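PDB 5Z06: Exo beta-1,2-glucooligosaccharide sophorohydrolase (non-reducing end) from Parabacteroides distasonis ATCC 8503, which hydrolyses linear beta-1,2-glucan and beta-1,2-glucooligosaccharides of four or more units, releasing sophorose from the non-reducing end. Local coordinates for residues P74-D79 with A381-K386; H365-H370 with K428-S433; E583-L588 with R632-N637; F648-N653 with L662-N667. All coordinates share one frame; numbering follows the deposited sequence.

Contact 1: P74-D79 with A381-K386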
loop_
_atom_site.group_PDB
_atom_site.type_symbol
_atom_site.label_atom_id
_atom_site.label_comp_id
_atom_site.label_asym_id
_atom_site.label_seq_id
_atom_site.Cartn_x
_atom_site.Cartn_y
_atom_site.Cartn_z
ATOM N N PRO A 74 -9.506 -2.294 8.857
ATOM C CA PRO A 74 -9.575 -3.097 7.627
ATOM C C PRO A 74 -8.389 -2.840 6.733
ATOM O O PRO A 74 -7.892 -1.718 6.650
ATOM C CB PRO A 74 -10.865 -2.626 6.953
ATOM C CG PRO A 74 -11.124 -1.291 7.556
ATOM C CD PRO A 74 -10.691 -1.445 8.986
ATOM N N VAL A 75 -7.899 -3.897 6.116
ATOM C CA VAL A 75 -6.750 -3.775 5.255
ATOM C C VAL A 75 -7.108 -4.522 3.990
ATOM O O VAL A 75 -7.558 -5.683 4.048
ATOM C CB VAL A 75 -5.501 -4.372 5.905
ATOM C CG1 VAL A 75 -4.307 -4.233 4.978
ATOM C CG2 VAL A 75 -5.210 -3.700 7.240
ATOM N N ARG A 76 -6.901 -3.854 2.856
ATOM C CA ARG A 76 -7.165 -4.425 1.545
ATOM C C ARG A 76 -6.610 -5.844 1.478
ATOM O O ARG A 76 -5.453 -6.097 1.856
ATOM C CB ARG A 76 -6.530 -3.549 0.468
ATOM C CG ARG A 76 -6.624 -4.084 -0.951
ATOM C CD ARG A 76 -5.882 -3.167 -1.899
ATOM N NE ARG A 76 -6.557 -1.887 -1.977
ATOM C CZ ARG A 76 -7.399 -1.496 -2.935
ATOM N NH1 ARG A 76 -7.680 -2.253 -4.002
ATOM N NH2 ARG A 76 -7.951 -0.303 -2.832
ATOM N N GLY A 77 -7.449 -6.771 1.025
ATOM C CA GLY A 77 -7.027 -8.163 0.870
ATOM C C GLY A 77 -6.819 -8.964 2.149
ATOM O O GLY A 77 -6.413 -10.129 2.067
ATOM N N ASN A 78 -7.093 -8.363 3.320
ATOM C CA ASN A 78 -7.083 -9.079 4.604
ATOM C C ASN A 78 -8.503 -9.599 4.777
ATOM O O ASN A 78 -9.391 -8.919 5.319
ATOM C CB ASN A 78 -6.671 -8.194 5.796
ATOM C CG ASN A 78 -5.193 -7.846 5.806
ATOM O OD1 ASN A 78 -4.570 -7.840 6.864
ATOM N ND2 ASN A 78 -4.641 -7.505 4.646
ATOM N N ASP A 79 -8.706 -10.789 4.235
ATOM C CA ASP A 79 -10.025 -11.417 4.116
ATOM C C ASP A 79 -10.067 -12.811 4.690
ATOM O O ASP A 79 -11.138 -13.280 5.025
ATOM C CB ASP A 79 -10.428 -11.481 2.630
ATOM C CG ASP A 79 -10.347 -10.120 1.951
ATOM O OD1 ASP A 79 -10.841 -9.138 2.551
ATOM O OD2 ASP A 79 -9.770 -10.018 0.835
ATOM N N ALA A 381 -11.548 -12.522 -8.940
ATOM C CA ALA A 381 -12.557 -11.490 -9.097
ATOM C C ALA A 381 -12.591 -10.648 -7.818
ATOM O O ALA A 381 -13.604 -10.515 -7.134
ATOM C CB ALA A 381 -13.905 -12.128 -9.407
ATOM N N PHE A 382 -11.450 -10.030 -7.538
ATOM C CA PHE A 382 -11.230 -9.324 -6.294
ATOM C C PHE A 382 -12.159 -8.131 -6.117
ATOM O O PHE A 382 -12.598 -7.872 -5.016
ATOM C CB PHE A 382 -9.780 -8.859 -6.216
ATOM C CG PHE A 382 -9.412 -8.250 -4.898
ATOM C CD1 PHE A 382 -9.491 -8.999 -3.730
ATOM C CD2 PHE A 382 -8.979 -6.928 -4.824
ATOM C CE1 PHE A 382 -9.146 -8.450 -2.515
ATOM C CE2 PHE A 382 -8.632 -6.369 -3.613
ATOM C CZ PHE A 382 -8.715 -7.131 -2.456
ATOM N N PHE A 383 -12.438 -7.418 -7.204
ATOM C CA PHE A 383 -13.337 -6.255 -7.178
ATOM C C PHE A 383 -14.825 -6.586 -7.321
ATOM O O PHE A 383 -15.668 -5.673 -7.346
ATOM C CB PHE A 383 -12.941 -5.243 -8.263
ATOM C CG PHE A 383 -11.688 -4.473 -7.970
ATOM C CD1 PHE A 383 -11.036 -4.537 -6.733
ATOM C CD2 PHE A 383 -11.209 -3.606 -8.928
ATOM C CE1 PHE A 383 -9.912 -3.787 -6.499
ATOM C CE2 PHE A 383 -10.086 -2.851 -8.692
ATOM C CZ PHE A 383 -9.436 -2.951 -7.478
ATOM N N GLY A 384 -15.146 -7.865 -7.414
ATOM C CA GLY A 384 -16.508 -8.311 -7.477
ATOM C C GLY A 384 -16.671 -9.269 -8.625
ATOM O O GLY A 384 -15.810 -9.328 -9.510
ATOM N N PRO A 385 -17.795 -10.005 -8.635
ATOM C CA PRO A 385 -18.024 -11.080 -9.615
ATOM C C PRO A 385 -18.148 -10.597 -11.068
ATOM O O PRO A 385 -17.963 -11.378 -11.979
ATOM C CB PRO A 385 -19.325 -11.730 -9.117
ATOM C CG PRO A 385 -20.065 -10.589 -8.454
ATOM C CD PRO A 385 -18.978 -9.790 -7.769
ATOM N N LYS A 386 -18.416 -9.320 -11.293
ATOM C CA LYS A 386 -18.427 -8.783 -12.660
ATOM C C LYS A 386 -17.030 -8.626 -13.237
ATOM O O LYS A 386 -16.832 -8.747 -14.451
ATOM C CB LYS A 386 -19.164 -7.452 -12.704
ATOM C CG LYS A 386 -20.614 -7.565 -12.260
ATOM C CD LYS A 386 -21.342 -6.243 -12.348
ATOM C CE LYS A 386 -22.800 -6.465 -12.020
ATOM N NZ LYS A 386 -23.469 -5.154 -11.930
#

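Contact 2: H365-H370 with K428-S433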
loop_
_atom_site.group_PDB
_atom_site.type_symbol
_atom_site.label_atom_id
_atom_site.label_comp_id
_atom_site.label_asym_id
_atom_site.label_seq_id
_atom_site.Cartn_x
_atom_site.Cartn_y
_atom_site.Cartn_z
ATOM N N HIS A 365 -9.400 -12.646 -24.483
ATOM C CA HIS A 365 -8.952 -12.151 -25.775
ATOM C C HIS A 365 -7.499 -11.616 -25.694
ATOM O O HIS A 365 -7.156 -10.487 -26.100
ATOM C CB HIS A 365 -9.993 -11.171 -26.336
ATOM C CG HIS A 365 -11.235 -11.871 -26.783
ATOM N ND1 HIS A 365 -11.340 -12.470 -28.017
ATOM C CD2 HIS A 365 -12.367 -12.183 -26.116
ATOM C CE1 HIS A 365 -12.518 -13.053 -28.122
ATOM N NE2 HIS A 365 -13.158 -12.903 -26.978
ATOM N N GLY A 366 -6.657 -12.453 -25.104
ATOM C CA GLY A 366 -5.236 -12.143 -24.966
ATOM C C GLY A 366 -4.869 -11.164 -23.870
ATOM O O GLY A 366 -3.688 -11.092 -23.475
ATOM N N ALA A 367 -5.853 -10.422 -23.359
ATOM C CA ALA A 367 -5.627 -9.518 -22.246
ATOM C C ALA A 367 -5.616 -10.323 -20.978
ATOM O O ALA A 367 -6.080 -11.469 -20.941
ATOM C CB ALA A 367 -6.712 -8.447 -22.187
ATOM N N VAL A 368 -5.102 -9.709 -19.920
ATOM C CA VAL A 368 -5.128 -10.329 -18.611
ATOM C C VAL A 368 -6.150 -9.623 -17.756
ATOM O O VAL A 368 -6.556 -8.486 -18.021
ATOM C CB VAL A 368 -3.746 -10.314 -17.897
ATOM C CG1 VAL A 368 -2.739 -11.165 -18.638
ATOM C CG2 VAL A 368 -3.205 -8.894 -17.702
ATOM N N SER A 369 -6.560 -10.315 -16.711
ATOM C CA SER A 369 -7.354 -9.712 -15.663
ATOM C C SER A 369 -6.478 -8.838 -14.761
ATOM O O SER A 369 -5.249 -8.908 -14.784
ATOM C CB SER A 369 -7.977 -10.801 -14.802
ATOM O OG SER A 369 -6.980 -11.632 -14.251
ATOM N N HIS A 370 -7.153 -8.040 -13.955
ATOM C CA HIS A 370 -6.526 -7.180 -12.992
ATOM C C HIS A 370 -5.778 -8.019 -11.977
ATOM O O HIS A 370 -4.640 -7.732 -11.648
ATOM C CB HIS A 370 -7.601 -6.385 -12.272
ATOM C CG HIS A 370 -7.085 -5.262 -11.440
ATOM N ND1 HIS A 370 -7.866 -4.162 -11.161
ATOM C CD2 HIS A 370 -5.895 -5.051 -10.827
ATOM C CE1 HIS A 370 -7.179 -3.330 -10.398
ATOM N NE2 HIS A 370 -5.976 -3.834 -10.192
ATOM N N LYS A 428 1.780 -9.767 -28.932
ATOM C CA LYS A 428 1.063 -9.874 -30.207
ATOM C C LYS A 428 -0.349 -10.369 -30.026
ATOM O O LYS A 428 -1.241 -9.982 -30.783
ATOM C CB LYS A 428 1.775 -10.816 -31.179
ATOM C CG LYS A 428 2.956 -10.182 -31.889
ATOM C CD LYS A 428 3.970 -11.222 -32.360
ATOM C CE LYS A 428 5.040 -10.592 -33.246
ATOM N NZ LYS A 428 6.226 -11.491 -33.297
ATOM N N ASN A 429 -0.545 -11.235 -29.035
ATOM C CA ASN A 429 -1.846 -11.857 -28.837
ATOM C C ASN A 429 -2.812 -11.105 -27.962
ATOM O O ASN A 429 -3.927 -11.576 -27.794
ATOM C CB ASN A 429 -1.680 -13.318 -28.387
ATOM C CG ASN A 429 -1.096 -14.166 -29.485
ATOM O OD1 ASN A 429 -1.459 -14.005 -30.646
ATOM N ND2 ASN A 429 -0.170 -15.031 -29.142
ATOM N N VAL A 430 -2.440 -9.939 -27.447
ATOM C CA VAL A 430 -3.422 -9.112 -26.749
ATOM C C VAL A 430 -4.364 -8.557 -27.815
ATOM O O VAL A 430 -3.981 -7.695 -28.626
ATOM C CB VAL A 430 -2.819 -7.933 -25.961
ATOM C CG1 VAL A 430 -3.936 -7.158 -25.274
ATOM C CG2 VAL A 430 -1.820 -8.409 -24.934
ATOM N N GLU A 431 -5.594 -9.042 -27.815
ATOM C CA GLU A 431 -6.572 -8.583 -28.810
ATOM C C GLU A 431 -7.185 -7.246 -28.391
ATOM O O GLU A 431 -8.344 -7.181 -27.965
ATOM C CB GLU A 431 -7.653 -9.631 -29.030
ATOM C CG GLU A 431 -7.125 -10.986 -29.440
ATOM C CD GLU A 431 -8.145 -12.088 -29.234
ATOM O OE1 GLU A 431 -9.345 -11.839 -29.511
ATOM O OE2 GLU A 431 -7.742 -13.190 -28.795
ATOM N N TRP A 432 -6.402 -6.180 -28.532
ATOM C CA TRP A 432 -6.854 -4.825 -28.175
ATOM C C TRP A 432 -8.180 -4.479 -28.862
ATOM O O TRP A 432 -9.089 -3.947 -28.234
ATOM C CB TRP A 432 -5.800 -3.761 -28.525
ATOM C CG TRP A 432 -4.461 -4.013 -27.898
ATOM C CD1 TRP A 432 -3.384 -4.557 -28.497
ATOM C CD2 TRP A 432 -4.074 -3.732 -26.552
ATOM N NE1 TRP A 432 -2.336 -4.630 -27.623
ATOM C CE2 TRP A 432 -2.739 -4.139 -26.412
ATOM C CE3 TRP A 432 -4.726 -3.186 -25.451
ATOM C CZ2 TRP A 432 -2.057 -4.039 -25.212
ATOM C CZ3 TRP A 432 -4.036 -3.069 -24.271
ATOM C CH2 TRP A 432 -2.716 -3.509 -24.162
ATOM N N SER A 433 -8.276 -4.806 -30.148
ATOM C CA SER A 433 -9.455 -4.522 -30.966
ATOM C C SER A 433 -10.710 -5.136 -30.409
ATOM O O SER A 433 -11.768 -4.546 -30.524
ATOM C CB SER A 433 -9.248 -4.994 -32.407
ATOM O OG SER A 433 -8.782 -6.324 -32.438
#

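Contact 3: E583-L588 with R632-N637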
loop_
_atom_site.group_PDB
_atom_site.type_symbol
_atom_site.label_atom_id
_atom_site.label_comp_id
_atom_site.label_asym_id
_atom_site.label_seq_id
_atom_site.Cartn_x
_atom_site.Cartn_y
_atom_site.Cartn_z
ATOM N N GLU A 583 5.570 22.624 0.611
ATOM C CA GLU A 583 6.433 22.450 -0.540
ATOM C C GLU A 583 7.099 21.082 -0.595
ATOM O O GLU A 583 7.476 20.611 -1.677
ATOM C CB GLU A 583 7.499 23.535 -0.560
ATOM C CG GLU A 583 8.176 23.636 -1.906
ATOM C CD GLU A 583 9.010 24.875 -2.068
ATOM O OE1 GLU A 583 8.912 25.795 -1.210
ATOM O OE2 GLU A 583 9.746 24.913 -3.079
ATOM N N ASP A 584 7.248 20.484 0.578
ATOM C CA ASP A 584 7.922 19.225 0.734
ATOM C C ASP A 584 6.928 18.112 1.089
ATOM O O ASP A 584 7.301 17.012 1.468
ATOM C CB ASP A 584 9.063 19.386 1.752
ATOM C CG ASP A 584 8.590 19.803 3.120
ATOM O OD1 ASP A 584 7.384 20.063 3.297
ATOM O OD2 ASP A 584 9.434 19.854 4.033
ATOM N N CYS A 585 5.647 18.404 0.951
ATOM C CA CYS A 585 4.631 17.447 1.281
ATOM C C CYS A 585 3.439 17.716 0.407
ATOM O O CYS A 585 2.564 18.521 0.732
ATOM C CB CYS A 585 4.265 17.514 2.751
ATOM S SG CYS A 585 3.088 16.215 3.172
ATOM N N TRP A 586 3.426 17.022 -0.725
ATOM C CA TRP A 586 2.482 17.296 -1.788
ATOM C C TRP A 586 2.389 16.082 -2.674
ATOM O O TRP A 586 3.212 15.189 -2.575
ATOM C CB TRP A 586 2.989 18.474 -2.607
ATOM C CG TRP A 586 4.281 18.162 -3.334
ATOM C CD1 TRP A 586 5.550 18.221 -2.827
ATOM C CD2 TRP A 586 4.409 17.716 -4.676
ATOM N NE1 TRP A 586 6.469 17.839 -3.796
ATOM C CE2 TRP A 586 5.790 17.522 -4.934
ATOM C CE3 TRP A 586 3.497 17.464 -5.689
ATOM C CZ2 TRP A 586 6.272 17.103 -6.179
ATOM C CZ3 TRP A 586 3.976 17.036 -6.929
ATOM C CH2 TRP A 586 5.348 16.864 -7.157
ATOM N N GLY A 587 1.438 16.100 -3.591
ATOM C CA GLY A 587 1.248 15.014 -4.557
ATOM C C GLY A 587 0.022 14.214 -4.224
ATOM O O GLY A 587 0.066 12.997 -4.162
ATOM N N LEU A 588 -1.092 14.905 -4.038
ATOM C CA LEU A 588 -2.331 14.253 -3.769
ATOM C C LEU A 588 -2.686 13.302 -4.875
ATOM O O LEU A 588 -2.624 13.644 -6.056
ATOM C CB LEU A 588 -3.452 15.271 -3.544
ATOM C CG LEU A 588 -3.280 16.013 -2.198
ATOM C CD1 LEU A 588 -4.177 17.232 -2.097
ATOM C CD2 LEU A 588 -3.560 15.088 -1.039
ATOM N N ARG A 632 13.078 14.059 0.885
ATOM C CA ARG A 632 13.865 14.416 2.055
ATOM C C ARG A 632 13.027 14.585 3.302
ATOM O O ARG A 632 13.409 14.131 4.372
ATOM C CB ARG A 632 14.586 15.708 1.811
ATOM C CG ARG A 632 15.767 15.608 0.875
ATOM C CD ARG A 632 16.474 16.944 0.901
ATOM N NE ARG A 632 17.141 17.226 -0.354
ATOM C CZ ARG A 632 16.811 18.183 -1.210
ATOM N NH1 ARG A 632 15.786 19.017 -0.980
ATOM N NH2 ARG A 632 17.527 18.315 -2.325
ATOM N N ASN A 633 11.879 15.251 3.146
ATOM C CA ASN A 633 10.935 15.461 4.203
ATOM C C ASN A 633 10.338 14.143 4.681
ATOM O O ASN A 633 10.357 13.830 5.877
ATOM C CB ASN A 633 9.808 16.353 3.687
ATOM C CG ASN A 633 8.805 16.706 4.758
ATOM O OD1 ASN A 633 9.184 16.923 5.910
ATOM N ND2 ASN A 633 7.523 16.802 4.376
ATOM N N TYR A 634 9.796 13.377 3.742
ATOM C CA TYR A 634 9.164 12.101 4.082
ATOM C C TYR A 634 10.101 11.177 4.857
ATOM O O TYR A 634 9.702 10.549 5.849
ATOM C CB TYR A 634 8.681 11.390 2.814
ATOM C CG TYR A 634 7.583 12.078 2.066
ATOM C CD1 TYR A 634 6.769 13.021 2.671
ATOM C CD2 TYR A 634 7.321 11.737 0.743
ATOM C CE1 TYR A 634 5.759 13.646 1.972
ATOM C CE2 TYR A 634 6.295 12.325 0.052
ATOM C CZ TYR A 634 5.527 13.297 0.666
ATOM O OH TYR A 634 4.515 13.909 -0.009
ATOM N N TYR A 635 11.342 11.098 4.385
ATOM C CA TYR A 635 12.343 10.297 5.033
ATOM C C TYR A 635 12.832 10.923 6.332
ATOM O O TYR A 635 12.702 10.313 7.389
ATOM C CB TYR A 635 13.505 10.050 4.102
ATOM C CG TYR A 635 14.517 9.132 4.689
ATOM C CD1 TYR A 635 14.196 7.807 4.987
ATOM C CD2 TYR A 635 15.798 9.575 4.983
ATOM C CE1 TYR A 635 15.137 6.956 5.556
ATOM C CE2 TYR A 635 16.728 8.733 5.562
ATOM C CZ TYR A 635 16.395 7.424 5.844
ATOM O OH TYR A 635 17.342 6.598 6.404
ATOM N N ARG A 636 13.402 12.124 6.260
ATOM C CA ARG A 636 14.106 12.659 7.420
ATOM C C ARG A 636 13.188 13.133 8.501
ATOM O O ARG A 636 13.530 12.975 9.640
ATOM C CB ARG A 636 15.043 13.791 7.061
ATOM C CG ARG A 636 16.295 13.303 6.375
ATOM C CD ARG A 636 17.068 14.471 5.819
ATOM N NE ARG A 636 18.302 13.980 5.225
ATOM C CZ ARG A 636 18.844 14.408 4.093
ATOM N NH1 ARG A 636 18.278 15.359 3.390
ATOM N NH2 ARG A 636 19.962 13.863 3.656
ATOM N N ASN A 637 12.049 13.724 8.146
ATOM C CA ASN A 637 11.126 14.282 9.145
ATOM C C ASN A 637 10.035 13.313 9.523
ATOM O O ASN A 637 9.749 13.177 10.709
ATOM C CB ASN A 637 10.514 15.591 8.669
ATOM C CG ASN A 637 11.555 16.646 8.446
ATOM O OD1 ASN A 637 12.489 16.781 9.250
ATOM N ND2 ASN A 637 11.441 17.379 7.341
HETATM O O HOH W 1 3.362 12.567 -2.100
#

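Contact 4: F648-N653 with L662-N667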
loop_
_atom_site.group_PDB
_atom_site.type_symbol
_atom_site.label_atom_id
_atom_site.label_comp_id
_atom_site.label_asym_id
_atom_site.label_seq_id
_atom_site.Cartn_x
_atom_site.Cartn_y
_atom_site.Cartn_z
ATOM N N PHE A 648 8.320 3.973 1.383
ATOM C CA PHE A 648 7.423 4.740 2.224
ATOM C C PHE A 648 6.109 4.026 2.329
ATOM O O PHE A 648 5.668 3.378 1.387
ATOM C CB PHE A 648 7.207 6.152 1.710
ATOM C CG PHE A 648 8.451 6.960 1.668
ATOM C CD1 PHE A 648 8.892 7.626 2.794
ATOM C CD2 PHE A 648 9.177 7.085 0.493
ATOM C CE1 PHE A 648 10.037 8.394 2.742
ATOM C CE2 PHE A 648 10.333 7.843 0.449
ATOM C CZ PHE A 648 10.760 8.492 1.574
ATOM N N ARG A 649 5.470 4.186 3.475
ATOM C CA ARG A 649 4.132 3.660 3.637
ATOM C C ARG A 649 3.198 4.310 2.644
ATOM O O ARG A 649 3.453 5.392 2.149
ATOM C CB ARG A 649 3.655 3.843 5.067
ATOM C CG ARG A 649 4.534 3.055 6.005
ATOM C CD ARG A 649 4.016 3.023 7.418
ATOM N NE ARG A 649 5.048 2.439 8.254
ATOM C CZ ARG A 649 5.279 1.136 8.358
ATOM N NH1 ARG A 649 4.539 0.246 7.686
ATOM N NH2 ARG A 649 6.258 0.725 9.149
ATOM N N ASP A 650 2.126 3.621 2.327
ATOM C CA ASP A 650 1.291 4.016 1.207
ATOM C C ASP A 650 0.753 5.438 1.284
ATOM O O ASP A 650 0.668 6.125 0.270
ATOM C CB ASP A 650 0.129 3.071 1.074
ATOM C CG ASP A 650 -0.548 3.194 -0.250
ATOM O OD1 ASP A 650 0.174 3.181 -1.268
ATOM O OD2 ASP A 650 -1.799 3.283 -0.271
ATOM N N ALA A 651 0.401 5.860 2.491
ATOM C CA ALA A 651 -0.191 7.151 2.714
ATOM C C ALA A 651 -0.143 7.483 4.168
ATOM O O ALA A 651 -0.050 6.605 5.012
ATOM C CB ALA A 651 -1.649 7.169 2.245
ATOM N N PHE A 652 -0.305 8.760 4.448
ATOM C CA PHE A 652 -0.404 9.220 5.803
ATOM C C PHE A 652 -1.274 10.465 5.893
ATOM O O PHE A 652 -1.421 11.231 4.924
ATOM C CB PHE A 652 1.005 9.479 6.356
ATOM C CG PHE A 652 1.711 10.634 5.714
ATOM C CD1 PHE A 652 2.230 10.528 4.434
ATOM C CD2 PHE A 652 1.897 11.828 6.410
ATOM C CE1 PHE A 652 2.898 11.586 3.856
ATOM C CE2 PHE A 652 2.570 12.889 5.839
ATOM C CZ PHE A 652 3.065 12.773 4.555
ATOM N N ASN A 653 -1.825 10.671 7.075
ATOM C CA ASN A 653 -2.650 11.823 7.336
ATOM C C ASN A 653 -2.243 12.344 8.685
ATOM O O ASN A 653 -2.616 11.767 9.721
ATOM C CB ASN A 653 -4.113 11.437 7.300
ATOM C CG ASN A 653 -5.029 12.639 7.354
ATOM O OD1 ASN A 653 -4.788 13.580 8.099
ATOM N ND2 ASN A 653 -6.063 12.620 6.542
ATOM N N LEU A 662 -0.161 -0.514 5.016
ATOM C CA LEU A 662 0.243 -1.332 3.883
ATOM C C LEU A 662 1.217 -0.626 2.963
ATOM O O LEU A 662 1.388 0.603 3.003
ATOM C CB LEU A 662 -0.996 -1.825 3.084
ATOM C CG LEU A 662 -2.072 -0.848 2.610
ATOM C CD1 LEU A 662 -1.602 0.029 1.464
ATOM C CD2 LEU A 662 -3.276 -1.628 2.128
ATOM N N PHE A 663 1.833 -1.447 2.131
ATOM C CA PHE A 663 2.499 -1.009 0.944
ATOM C C PHE A 663 1.677 -1.501 -0.218
ATOM O O PHE A 663 1.205 -2.653 -0.235
ATOM C CB PHE A 663 3.885 -1.611 0.890
ATOM C CG PHE A 663 4.708 -1.252 2.065
ATOM C CD1 PHE A 663 5.377 -0.047 2.098
ATOM C CD2 PHE A 663 4.762 -2.095 3.165
ATOM C CE1 PHE A 663 6.112 0.309 3.208
ATOM C CE2 PHE A 663 5.508 -1.753 4.268
ATOM C CZ PHE A 663 6.182 -0.549 4.297
ATOM N N MET A 664 1.564 -0.658 -1.221
ATOM C CA MET A 664 0.636 -0.902 -2.314
ATOM C C MET A 664 1.451 -1.175 -3.563
ATOM O O MET A 664 2.352 -0.425 -3.877
ATOM C CB MET A 664 -0.228 0.332 -2.490
ATOM C CG MET A 664 -1.464 0.110 -3.306
ATOM S SD MET A 664 -2.723 -0.814 -2.425
ATOM C CE MET A 664 -3.818 -1.023 -3.829
ATOM N N GLY A 665 1.123 -2.264 -4.258
ATOM C CA GLY A 665 1.792 -2.646 -5.511
ATOM C C GLY A 665 1.772 -1.546 -6.546
ATOM O O GLY A 665 2.766 -1.331 -7.257
ATOM N N LEU A 666 0.635 -0.863 -6.651
ATOM C CA LEU A 666 0.507 0.235 -7.592
ATOM C C LEU A 666 1.413 1.412 -7.285
ATOM O O LEU A 666 1.762 2.155 -8.202
ATOM C CB LEU A 666 -0.930 0.773 -7.610
ATOM C CG LEU A 666 -2.013 -0.002 -8.331
ATOM C CD1 LEU A 666 -3.314 0.698 -8.022
ATOM C CD2 LEU A 666 -1.756 -0.010 -9.827
ATOM N N ASN A 667 1.746 1.625 -6.017
ATOM C CA ASN A 667 2.336 2.896 -5.599
ATOM C C ASN A 667 3.840 2.871 -5.401
ATOM O O ASN A 667 4.483 3.922 -5.422
ATOM C CB ASN A 667 1.639 3.391 -4.334
ATOM C CG ASN A 667 0.184 3.775 -4.591
ATOM O OD1 ASN A 667 -0.192 3.974 -5.725
ATOM N ND2 ASN A 667 -0.622 3.894 -3.546
HETATM O O HOH W 2 2.535 0.586 5.806
HETATM O O HOH W 3 2.397 1.965 -0.998
#

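Contact 1: P74-D79 with A381-K386
Gly77 and Phe382 mark the nearest approach of the two backbones, 8.4 Å between their CA atoms, and the space is bridged mainly by the side chains. Both segments turn here. Val75 to Asn78 is a type II beta turn with Gly77 at positive phi (72°), and Ala381 to Gly384 is a type I turn. Phe382 has CG anti to its backbone N (chi1 -174°), and its ring enters edge first. CZ lies 3.7 Å from Gly77 N, while CE1 is 3.8 Å from Asp79 OD2, a rim-to-oxygen approach. Arg76 CG joins the same edge, 4.0 Å from Phe382 CZ. The turn at 74-79 comes from the strand-rich N-terminal part of the chain, between strands 65-71 and 86-93, and the turn at 381-386 from the helix-rich part, so the contact spans the two. Arg76 NH1 comes edge to edge with Phe383, 3.7 Å from CE1, the guanidinium and ring planes standing 71° apart. The charges have partners outside both turns: Arg76 forms salt bridges with Asp592 and Glu312, and Asp79 with Lys153 and Arg317. A glycerol, probably from the crystallisation liquor, bonds weakly to Arg76 NH1.

Contact 2: H365-H370 with K428-S433
A histidine-carboxylate hydrogen bond between His365 and Glu431 joins two loops, one following helix 344-360 and the other following helix 414-428, in the helix-rich part of the enzyme. His365 ND1 donates to Glu431 OE1 over 2.6 Å. The oxygen lies in the imidazole plane, the nitrogen approaches from above the carboxylate plane, and ring and carboxylate stand at 90°. Glu431 CG is anti to its carbonyl carbon (chi1 -56°), and CB and CG run past the carbonyl of His365. Glu431 N donates to His365 O at 2.7 Å, so one residue holds the other by both backbone and side chain. Beside this pair, Gly366 CA makes a CH...O contact of 3.2 Å with Asn429 O; a beta carbon at Gly366 would collide with that oxygen. Val430 CG2 packs 3.6 Å from Gly366 O. The His365 ring is also stacked on Trp434 and meets Trp448 edge-to-face. An alanine in place of Glu431 would probably leave His365 ND1 without its acceptor and the imidazole less restrained, though the backbone bond could remain. With ND1 as donor to a carboxylate, the imidazole would tend to keep its proton there, and a positive charge on the ring would probably be favoured.

Contact 3: E583-L588 with R632-N637
Tyr634 OH has water 1 at 2.7 Å and accepts a weak bond from Trp586 N at 3.4 Å. The same water donates to Trp586 O, also at 2.7 Å, bridging hydroxyl and carbonyl. One residue back, Asn633 ND2 donates to Asp584 O over 2.9 Å, coming from above the carbonyl plane. This pins the loop that follows helix 556-573 to the C-terminal part of helix 624-636, within the glycoamylase-like region. Asp584 CG sits between its backbone N and carbonyl carbon (chi1 61°), and the carboxylate stacks on the Asn633 amide, planes 3° apart, with OD2 3.3 Å from Asn633 CG. Asn633 OD1 in turn accepts from Asn637 ND2 at 2.7 Å, on a lone pair in the carbonyl plane. An alanine at Asn633 would probably leave Asp584 O and Asn637 ND2 without these mates and the Asp584 carboxylate without its stacking partner. Cys585 SG lies in the plane of the Tyr634 ring at its edge, 3.9 Å from CE1.

Contact 4: F648-N653 with L662-N667
Asp650 has CG anti to its backbone N (chi1 -165°) and Asn667 has CG anti to its carbonyl carbon (chi1 -67°), which turns each CG to the other segment; the carboxylate and amide planes lie nearly coplanar. The segments belong to the helix-rich part of the enzyme, probably the (alpha/alpha)6 barrel expected for this family. Residues 648-653 lead into the hairpin of strands 652-653 and 658-659; in the other segment, strand 663-664 pairs antiparallel with strand 313-314 and is followed by helix 665-680. Asn667 ND2 donates to Asp650 OD1 over a short 2.5 Å, on the syn lone pair. Water 3 donates to this oxygen too and accepts from Met664 N at 2.8 Å, so the same carboxylate oxygen links Asn667 and, through the water, Met664 N. The backbone adds one bond, Asp650 N to Leu662 O at 3.2 Å. Beside it the side chains of Asp650 and Leu662 run the same way, Asp650 CB 3.5 Å from Leu662 CD1. Phe663 turns its ring edge to Phe648 O, which lies 3.5 Å from CD1. Arg649 NH1 is 3.8 Å from Phe663 CZ, the guanidinium and ring planes 37° apart. That NH1 donates to water 2 at 2.8 Å; the water lies over one face of the Phe663 ring, offset toward the rim, and donates a weak bond to Leu662 O.

In the fold
Contacts 1 and 4 form the middle of the set, their centres 17 Å apart. They touch where Arg76 NE comes 3.4 Å from Met664 CE and Val75 CG1 packs on Leu662 CD2. Glycerol, probably from the crystallisation liquor, lies about 3 Å from the Arg76 side chain, and glycerol is also about 5 Å from that of Met664, perhaps marking a pocket. Contact 2 adjoins contact 1 through Phe383 CE2 and His370 CE1, 3.4 Å apart, and its segments alternate with those of contact 1 along the chain. Contact 3 packs on contact 4: Tyr634 CB is 3.3 Å from Phe648 CE1, and Cys585 SG meets Phe652. The calcium ion is about 13 Å from the Arg649 side chain.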